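Local structure of UL37 (4K70) at residues Leu384-Tyr398 against Val426-Glu438. The protein is a herpesvirus inner tegument protein, present as its N-terminal half, that probably helps control trafficking of the viral particle. Residues are numbered along the deposited sequence; the frame is centred on the assembly and turned at random. Where two conformers were deposited one is given.
Sequences LLDDYGPGLDYVRAY and VVRHCMAPRPPTE. With CA (calcium ion), chain D; NA (sodium ion), chain F.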
ATOM      1  N   LEU A 384       1.664  -8.761  -0.956  1.00 21.99           N
ATOM      2  CA  LEU A 384       0.764  -7.664  -1.297  1.00 20.95           C
ATOM      3  C   LEU A 384       0.596  -6.644  -0.188  1.00 22.37           C
ATOM      4  O   LEU A 384       0.266  -5.487  -0.455  1.00 23.55           O
ATOM      5  CB  LEU A 384      -0.633  -8.199  -1.644  1.00 20.25           C
ATOM      6  CG  LEU A 384      -0.778  -9.013  -2.927  1.00 22.71           C
ATOM      7  CD1 LEU A 384      -2.034  -9.862  -2.883  1.00 18.59           C
ATOM      8  CD2 LEU A 384      -0.798  -8.095  -4.130  1.00 19.07           C
ATOM      9  N   LEU A 385       0.766  -7.074   1.056  1.00 20.21           N
ATOM     10  CA  LEU A 385       0.344  -6.256   2.189  1.00 22.13           C
ATOM     11  C   LEU A 385       1.027  -4.885   2.254  1.00 24.03           C
ATOM     12  O   LEU A 385       0.378  -3.887   2.582  1.00 24.45           O
ATOM     13  CB  LEU A 385       0.525  -7.009   3.509  1.00 22.67           C
ATOM     14  CG  LEU A 385       0.167  -6.223   4.772  1.00 23.09           C
ATOM     15  CD1 LEU A 385      -1.269  -5.710   4.738  1.00 24.82           C
ATOM     16  CD2 LEU A 385       0.432  -7.047   6.027  1.00 26.14           C
ATOM     17  N   ASP A 386       2.318  -4.817   1.933  1.00 20.40           N
ATOM     18  CA  ASP A 386       3.024  -3.530   2.027  1.00 21.90           C
ATOM     19  C   ASP A 386       2.491  -2.507   1.036  1.00 24.00           C
ATOM     20  O   ASP A 386       2.642  -1.303   1.235  1.00 23.98           O
ATOM     21  CB  ASP A 386       4.566  -3.683   1.894  1.00 20.16           C
ATOM     22  CG  ASP A 386       5.019  -3.977   0.461  1.00 26.63           C
ATOM     23  OD1 ASP A 386       5.049  -5.168   0.068  1.00 26.93           O
ATOM     24  OD2 ASP A 386       5.355  -3.017  -0.272  1.00 26.82           O
ATOM     25  N   ASP A 387       1.839  -2.979  -0.019  1.00 22.34           N
ATOM     26  CA  ASP A 387       1.397  -2.090  -1.074  1.00 19.15           C
ATOM     27  C   ASP A 387      -0.064  -1.712  -0.893  1.00 24.57           C
ATOM     28  O   ASP A 387      -0.563  -0.825  -1.577  1.00 19.54           O
ATOM     29  CB  ASP A 387       1.555  -2.773  -2.417  1.00 20.91           C
ATOM     30  CG  ASP A 387       2.983  -3.164  -2.688  1.00 26.15           C
ATOM     31  OD1 ASP A 387       3.800  -2.244  -2.919  1.00 25.36           O
ATOM     32  OD2 ASP A 387       3.276  -4.374  -2.665  1.00 23.94           O
ATOM     33  N   TYR A 388      -0.731  -2.379   0.039  1.00 22.42           N
ATOM     34  CA  TYR A 388      -2.187  -2.309   0.125  1.00 22.43           C
ATOM     35  C   TYR A 388      -2.725  -0.897   0.363  1.00 23.68           C
ATOM     36  O   TYR A 388      -2.339  -0.229   1.324  1.00 24.87           O
ATOM     37  CB  TYR A 388      -2.715  -3.228   1.218  1.00 22.28           C
ATOM     38  CG  TYR A 388      -4.217  -3.354   1.141  1.00 25.75           C
ATOM     39  CD1 TYR A 388      -5.050  -2.433   1.771  1.00 27.03           C
ATOM     40  CD2 TYR A 388      -4.799  -4.364   0.397  1.00 24.00           C
ATOM     41  CE1 TYR A 388      -6.427  -2.530   1.674  1.00 26.52           C
ATOM     42  CE2 TYR A 388      -6.169  -4.479   0.304  1.00 25.54           C
ATOM     43  CZ  TYR A 388      -6.979  -3.557   0.941  1.00 26.34           C
ATOM     44  OH  TYR A 388      -8.336  -3.690   0.836  1.00 29.51           O
ATOM     45  N   GLY A 389      -3.631  -0.465  -0.509  1.00 26.21           N
ATOM     46  CA  GLY A 389      -4.289   0.816  -0.339  1.00 27.00           C
ATOM     47  C   GLY A 389      -5.390   1.067  -1.347  1.00 24.86           C
ATOM     48  O   GLY A 389      -5.698   0.209  -2.178  1.00 25.08           O
ATOM     49  N   PRO A 390      -5.991   2.261  -1.286  1.00 24.88           N
ATOM     50  CA  PRO A 390      -7.191   2.513  -2.080  1.00 27.70           C
ATOM     51  C   PRO A 390      -6.929   3.209  -3.408  1.00 23.74           C
ATOM     52  O   PRO A 390      -7.848   3.830  -3.941  1.00 22.63           O
ATOM     53  CB  PRO A 390      -8.001   3.430  -1.166  1.00 23.86           C
ATOM     54  CG  PRO A 390      -6.944   4.244  -0.466  1.00 26.49           C
ATOM     55  CD  PRO A 390      -5.773   3.302  -0.263  1.00 24.01           C
ATOM     56  N   GLY A 391      -5.720   3.103  -3.944  1.00 22.38           N
ATOM     57  CA  GLY A 391      -5.385   3.830  -5.156  1.00 24.09           C
ATOM     58  C   GLY A 391      -4.769   3.035  -6.300  1.00 26.40           C
ATOM     59  O   GLY A 391      -4.745   1.803  -6.302  1.00 23.09           O
ATOM     60  N   LEU A 392      -4.265   3.774  -7.283  1.00 22.95           N
ATOM     61  CA  LEU A 392      -3.753   3.216  -8.529  1.00 23.62           C
ATOM     62  C   LEU A 392      -2.514   2.350  -8.334  1.00 27.42           C
ATOM     63  O   LEU A 392      -2.350   1.316  -8.989  1.00 25.30           O
ATOM     64  CB  LEU A 392      -3.407   4.366  -9.467  1.00 27.64           C
ATOM     65  CG  LEU A 392      -2.895   4.025 -10.857  1.00 30.63           C
ATOM     66  CD1 LEU A 392      -3.875   3.080 -11.525  1.00 31.51           C
ATOM     67  CD2 LEU A 392      -2.731   5.302 -11.665  1.00 28.53           C
ATOM     68  N   ASP A 393      -1.629   2.789  -7.450  1.00 28.16           N
ATOM     69  CA  ASP A 393      -0.399   2.056  -7.154  0.50 26.78           C
ATOM     70  C   ASP A 393      -0.680   0.630  -6.685  1.00 25.16           C
ATOM     71  O   ASP A 393       0.035  -0.309  -7.042  1.00 23.43           O
ATOM     72  CB  ASP A 393       0.406   2.767  -6.071  0.50 23.45           C
ATOM     73  CG  ASP A 393       1.726   2.081  -5.794  0.50 26.47           C
ATOM     74  OD1 ASP A 393       2.618   2.182  -6.655  0.50 29.64           O
ATOM     75  OD2 ASP A 393       1.876   1.443  -4.729  0.50 27.04           O
ATOM     76  N   TYR A 394      -1.700   0.473  -5.855  1.00 21.67           N
ATOM     77  CA  TYR A 394      -2.018  -0.877  -5.380  1.00 22.93           C
ATOM     78  C   TYR A 394      -2.664  -1.704  -6.487  1.00 22.63           C
ATOM     79  O   TYR A 394      -2.396  -2.890  -6.597  1.00 27.08           O
ATOM     80  CB  TYR A 394      -2.867  -0.880  -4.115  1.00 20.71           C
ATOM     81  CG  TYR A 394      -3.156  -2.293  -3.636  1.00 23.95           C
ATOM     82  CD1 TYR A 394      -2.116  -3.159  -3.314  1.00 22.01           C
ATOM     83  CD2 TYR A 394      -4.460  -2.764  -3.517  1.00 18.96           C
ATOM     84  CE1 TYR A 394      -2.356  -4.455  -2.877  1.00 21.31           C
ATOM     85  CE2 TYR A 394      -4.714  -4.062  -3.088  1.00 21.66           C
ATOM     86  CZ  TYR A 394      -3.654  -4.902  -2.764  1.00 24.49           C
ATOM     87  OH  TYR A 394      -3.888  -6.186  -2.330  1.00 23.34           O
ATOM     88  N   VAL A 395      -3.481  -1.071  -7.331  1.00 22.85           N
ATOM     89  CA  VAL A 395      -4.031  -1.760  -8.492  1.00 20.40           C
ATOM     90  C   VAL A 395      -2.904  -2.368  -9.333  1.00 25.01           C
ATOM     91  O   VAL A 395      -2.967  -3.525  -9.729  1.00 23.27           O
ATOM     92  CB  VAL A 395      -4.866  -0.834  -9.368  1.00 24.47           C
ATOM     93  CG1 VAL A 395      -5.235  -1.544 -10.653  1.00 25.60           C
ATOM     94  CG2 VAL A 395      -6.130  -0.405  -8.630  1.00 22.08           C
ATOM     95  N   ARG A 396      -1.871  -1.571  -9.583  1.00 21.88           N
ATOM     96  CA  ARG A 396      -0.699  -2.001 -10.337  1.00 23.08           C
ATOM     97  C   ARG A 396       0.115  -3.068  -9.603  1.00 21.82           C
ATOM     98  O   ARG A 396       0.579  -4.024 -10.218  1.00 22.97           O
ATOM     99  CB  ARG A 396       0.196  -0.789 -10.631  1.00 25.38           C
ATOM    100  CG  ARG A 396      -0.399   0.213 -11.629  1.00 27.02           C
ATOM    101  CD  ARG A 396       0.428   1.506 -11.679  1.00 37.38           C
ATOM    102  NE  ARG A 396      -0.002   2.403 -12.753  1.00 41.14           N
ATOM    103  CZ  ARG A 396       0.360   3.683 -12.849  1.00 45.55           C
ATOM    104  NH1 ARG A 396       1.146   4.224 -11.923  1.00 40.27           N
ATOM    105  NH2 ARG A 396      -0.076   4.426 -13.861  1.00 39.56           N
ATOM    106  N   ALA A 397       0.318  -2.890  -8.298  1.00 19.95           N
ATOM    107  CA  ALA A 397       1.089  -3.863  -7.521  1.00 21.41           C
ATOM    108  C   ALA A 397       0.349  -5.201  -7.456  1.00 23.66           C
ATOM    109  O   ALA A 397       0.966  -6.262  -7.512  1.00 21.80           O
ATOM    110  CB  ALA A 397       1.342  -3.355  -6.133  1.00 21.33           C
ATOM    111  N   TYR A 398      -0.977  -5.141  -7.345  1.00 19.19           N
ATOM    112  CA  TYR A 398      -1.799  -6.356  -7.289  1.00 21.21           C
ATOM    113  C   TYR A 398      -1.775  -7.123  -8.607  1.00 18.29           C
ATOM    114  O   TYR A 398      -1.606  -8.336  -8.632  1.00 25.03           O
ATOM    115  CB  TYR A 398      -3.246  -5.998  -6.935  1.00 20.53           C
ATOM    116  CG  TYR A 398      -4.167  -7.212  -6.853  1.00 22.37           C
ATOM    117  CD1 TYR A 398      -4.308  -7.915  -5.666  1.00 22.12           C
ATOM    118  CD2 TYR A 398      -4.880  -7.653  -7.959  1.00 21.24           C
ATOM    119  CE1 TYR A 398      -5.141  -9.030  -5.579  1.00 19.75           C
ATOM    120  CE2 TYR A 398      -5.722  -8.783  -7.878  1.00 22.43           C
ATOM    121  CZ  TYR A 398      -5.846  -9.451  -6.681  1.00 22.38           C
ATOM    122  OH  TYR A 398      -6.686 -10.561  -6.570  1.00 23.60           O
ATOM    123  N   VAL A 426      -8.861 -17.284  -3.919  1.00 18.05           N
ATOM    124  CA  VAL A 426      -8.789 -16.997  -2.487  1.00 21.08           C
ATOM    125  C   VAL A 426      -8.145 -15.630  -2.240  1.00 24.15           C
ATOM    126  O   VAL A 426      -8.642 -14.812  -1.441  1.00 22.24           O
ATOM    127  CB  VAL A 426      -8.019 -18.082  -1.716  1.00 23.29           C
ATOM    128  CG1 VAL A 426      -7.885 -17.700  -0.234  1.00 18.72           C
ATOM    129  CG2 VAL A 426      -8.709 -19.420  -1.874  1.00 23.86           C
ATOM    130  N   VAL A 427      -7.040 -15.376  -2.929  1.00 20.55           N
ATOM    131  CA  VAL A 427      -6.351 -14.091  -2.787  1.00 22.28           C
ATOM    132  C   VAL A 427      -7.255 -12.899  -3.121  1.00 22.58           C
ATOM    133  O   VAL A 427      -7.275 -11.900  -2.399  1.00 24.18           O
ATOM    134  CB  VAL A 427      -5.064 -14.035  -3.632  1.00 22.65           C
ATOM    135  CG1 VAL A 427      -4.487 -12.617  -3.630  1.00 22.75           C
ATOM    136  CG2 VAL A 427      -4.040 -15.056  -3.104  1.00 21.56           C
ATOM    137  N   ARG A 428      -8.000 -12.998  -4.216  1.00 22.32           N
ATOM    138  CA  ARG A 428      -8.872 -11.897  -4.602  1.00 19.66           C
ATOM    139  C   ARG A 428      -9.960 -11.610  -3.578  1.00 24.07           C
ATOM    140  O   ARG A 428     -10.415 -10.475  -3.459  1.00 23.88           O
ATOM    141  CB  ARG A 428      -9.477 -12.103  -5.995  1.00 21.87           C
ATOM    142  CG  ARG A 428     -10.547 -13.186  -6.115  1.00 24.46           C
ATOM    143  CD  ARG A 428     -11.002 -13.296  -7.567  1.00 24.55           C
ATOM    144  NE  ARG A 428     -12.035 -14.314  -7.756  1.00 26.16           N
ATOM    145  CZ  ARG A 428     -12.486 -14.704  -8.943  1.00 28.00           C
ATOM    146  NH1 ARG A 428     -11.994 -14.168 -10.052  1.00 25.90           N
ATOM    147  NH2 ARG A 428     -13.429 -15.632  -9.020  1.00 24.27           N
ATOM    148  N   HIS A 429     -10.352 -12.629  -2.821  1.00 25.29           N
ATOM    149  CA  HIS A 429     -11.446 -12.486  -1.874  1.00 24.90           C
ATOM    150  C   HIS A 429     -11.107 -11.517  -0.741  1.00 24.23           C
ATOM    151  O   HIS A 429     -11.975 -10.826  -0.207  1.00 22.21           O
ATOM    152  CB  HIS A 429     -11.871 -13.850  -1.306  1.00 22.57           C
ATOM    153  CG  HIS A 429     -13.234 -13.832  -0.675  1.00 23.46           C
ATOM    154  ND1 HIS A 429     -14.387 -13.686  -1.417  1.00 22.89           N
ATOM    155  CD2 HIS A 429     -13.620 -13.894   0.620  1.00 21.32           C
ATOM    156  CE1 HIS A 429     -15.430 -13.675  -0.600  1.00 25.45           C
ATOM    157  NE2 HIS A 429     -14.995 -13.804   0.639  1.00 22.67           N
ATOM    158  N   CYS A 430      -9.837 -11.457  -0.379  1.00 21.01           N
ATOM    159  CA  CYS A 430      -9.445 -10.665   0.776  1.00 21.92           C
ATOM    160  C   CYS A 430      -8.529  -9.502   0.411  1.00 24.60           C
ATOM    161  O   CYS A 430      -8.532  -8.476   1.094  1.00 29.43           O
ATOM    162  CB  CYS A 430      -8.818 -11.554   1.860  1.00 22.23           C
ATOM    163  SG  CYS A 430      -7.417 -12.619   1.276  1.00 23.86           S
ATOM    164  N   MET A 431      -7.792  -9.634  -0.693  1.00 23.34           N
ATOM    165  CA  MET A 431      -6.762  -8.654  -1.044  1.00 25.61           C
ATOM    166  C   MET A 431      -7.014  -7.853  -2.324  1.00 25.75           C
ATOM    167  O   MET A 431      -6.214  -6.966  -2.657  1.00 22.78           O
ATOM    168  CB  MET A 431      -5.381  -9.324  -1.135  1.00 20.70           C
ATOM    169  CG  MET A 431      -4.947 -10.038   0.132  1.00 21.19           C
ATOM    170  SD  MET A 431      -4.783  -8.931   1.544  1.00 23.76           S
ATOM    171  CE  MET A 431      -3.282  -7.996   1.187  1.00 22.54           C
ATOM    172  N   ALA A 432      -8.098  -8.160  -3.039  1.00 22.70           N
ATOM    173  CA  ALA A 432      -8.398  -7.451  -4.285  1.00 23.50           C
ATOM    174  C   ALA A 432      -8.439  -5.950  -4.030  1.00 23.54           C
ATOM    175  O   ALA A 432      -8.908  -5.518  -2.980  1.00 22.97           O
ATOM    176  CB  ALA A 432      -9.726  -7.917  -4.876  1.00 20.39           C
ATOM    177  N   PRO A 433      -7.916  -5.159  -4.978  1.00 24.82           N
ATOM    178  CA  PRO A 433      -7.966  -3.701  -4.884  1.00 22.07           C
ATOM    179  C   PRO A 433      -9.418  -3.218  -4.827  1.00 23.98           C
ATOM    180  O   PRO A 433     -10.255  -3.721  -5.576  1.00 23.41           O
ATOM    181  CB  PRO A 433      -7.321  -3.262  -6.189  1.00 21.31           C
ATOM    182  CG  PRO A 433      -6.370  -4.339  -6.518  1.00 20.70           C
ATOM    183  CD  PRO A 433      -7.113  -5.599  -6.137  1.00 27.39           C
ATOM    184  N   ARG A 434      -9.706  -2.279  -3.933  1.00 22.63           N
ATOM    185  CA  ARG A 434     -11.048  -1.680  -3.842  1.00 22.79           C
ATOM    186  C   ARG A 434     -11.005  -0.145  -3.945  1.00 21.62           C
ATOM    187  O   ARG A 434     -11.541   0.556  -3.083  1.00 26.82           O
ATOM    188  CB  ARG A 434     -11.724  -2.114  -2.540  1.00 25.91           C
ATOM    189  CG  ARG A 434     -12.061  -3.610  -2.507  1.00 27.66           C
ATOM    190  CD  ARG A 434     -12.116  -4.197  -1.087  1.00 35.35           C
ATOM    191  NE  ARG A 434     -12.208  -5.666  -1.123  1.00 37.22           N
ATOM    192  CZ  ARG A 434     -12.193  -6.470  -0.056  1.00 36.24           C
ATOM    193  NH1 ARG A 434     -12.104  -5.979   1.177  1.00 32.12           N
ATOM    194  NH2 ARG A 434     -12.267  -7.786  -0.226  1.00 35.50           N
ATOM    195  N   PRO A 435     -10.370   0.385  -5.007  1.00 22.95           N
ATOM    196  CA  PRO A 435     -10.258   1.846  -5.142  1.00 25.10           C
ATOM    197  C   PRO A 435     -11.627   2.444  -5.429  1.00 23.96           C
ATOM    198  O   PRO A 435     -12.373   1.881  -6.224  1.00 23.98           O
ATOM    199  CB  PRO A 435      -9.391   2.007  -6.386  1.00 21.51           C
ATOM    200  CG  PRO A 435      -9.759   0.805  -7.225  1.00 25.15           C
ATOM    201  CD  PRO A 435      -9.894  -0.313  -6.216  1.00 20.80           C
ATOM    202  N   PRO A 436     -11.952   3.569  -4.794  1.00 22.57           N
ATOM    203  CA  PRO A 436     -13.236   4.237  -5.067  1.00 24.04           C
ATOM    204  C   PRO A 436     -13.191   4.977  -6.394  1.00 23.38           C
ATOM    205  O   PRO A 436     -13.192   6.205  -6.392  1.00 25.09           O
ATOM    206  CB  PRO A 436     -13.342   5.254  -3.932  1.00 23.82           C
ATOM    207  CG  PRO A 436     -11.901   5.576  -3.588  1.00 23.16           C
ATOM    208  CD  PRO A 436     -11.186   4.245  -3.735  1.00 22.48           C
ATOM    209  N   THR A 437     -13.147   4.246  -7.503  1.00 26.19           N
ATOM    210  CA  THR A 437     -12.963   4.854  -8.817  1.00 23.07           C
ATOM    211  C   THR A 437     -14.177   5.664  -9.255  1.00 26.44           C
ATOM    212  O   THR A 437     -14.135   6.371 -10.266  1.00 29.99           O
ATOM    213  CB  THR A 437     -12.667   3.804  -9.893  1.00 27.07           C
ATOM    214  OG1 THR A 437     -13.618   2.739  -9.787  1.00 29.66           O
ATOM    215  CG2 THR A 437     -11.260   3.234  -9.729  1.00 25.40           C
ATOM    216  N   GLU A 438     -15.268   5.555  -8.512  1.00 24.71           N
ATOM    217  CA  GLU A 438     -16.419   6.401  -8.793  1.00 27.20           C
ATOM    218  C   GLU A 438     -16.039   7.883  -8.631  1.00 27.26           C
ATOM    219  O   GLU A 438     -16.709   8.758  -9.170  1.00 25.56           O
ATOM    220  CB  GLU A 438     -17.605   6.026  -7.905  1.00 23.54           C
ATOM    221  CG  GLU A 438     -17.349   6.141  -6.400  1.00 24.86           C
ATOM    222  CD  GLU A 438     -16.767   4.872  -5.788  1.00 29.05           C
ATOM    223  OE1 GLU A 438     -16.288   3.992  -6.544  1.00 28.27           O
ATOM    224  OE2 GLU A 438     -16.793   4.752  -4.539  1.00 29.39           O
TER
HETATM  225 CA    CA D1002       4.931  -5.880  -2.193  1.00 22.70          CA
HETATM  226 NA    NA F1004       5.169  -7.141   2.047  1.00 38.68          NA
HETATM  227  O   HOH W   1      -8.121  -1.357  -1.801  1.00 29.41           O
HETATM  228  O   HOH W   2       4.442  -6.685  -4.416  1.00 26.55           O
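The hydroxyl of Tyr394 donates to the carbonyl oxygen of Met431 at the C-terminal end of helix 422-431, with a very short OH to O separation of 2.5 Å. That oxygen lies in the plane of the Tyr394 ring, at its edge, and also approaches the edge of Tyr388. One face of the Tyr394 ring lies over CA of Tyr388, offset toward the rim. One helical turn on, Tyr398 lays a ring face on Pro433, whose CD sits 3.5 Å from the ring centroid, 15° off the normal, in a CH-pi contact. CA of Ala432 makes a second, off-centre CH-pi contact with the same ring. Both tyrosines hold CG anti to the backbone N (chi1 -179° for Tyr394, -180° for Tyr398), which extends both rings across to the point where helix 422-431 gives way to the proline-rich loop.

Beside the hydrogen bond, Met431 bends at chi2 and chi3, bringing CE within 3.9 Å of Leu384 CB, while Leu384 CD1 reaches Val427 CG1. Farther along, Val395 CG2 touches the rings of Pro433 and Pro435. CA of Pro435 makes a CH···O contact with the Pro390 carbonyl oxygen (CA to O 3.3 Å), which also accepts from Tyr172, and a water bridges Gly389 O to Arg434 N.

Helix 333-342 borders Met431 and Tyr388 through Pro333. On the 384-398 side, Asp386 and Asp387, with Arg383 O, bind calcium; Asp386 OD1 is shared with sodium. The contact thus ties a metal-binding interhelical turn to a helix terminus and its proline-rich exit: it is built mainly of tyrosine, proline and methionine surfaces, with few direct polar links, and one tyrosine hydroxyl caters for a carbonyl where the helix ends.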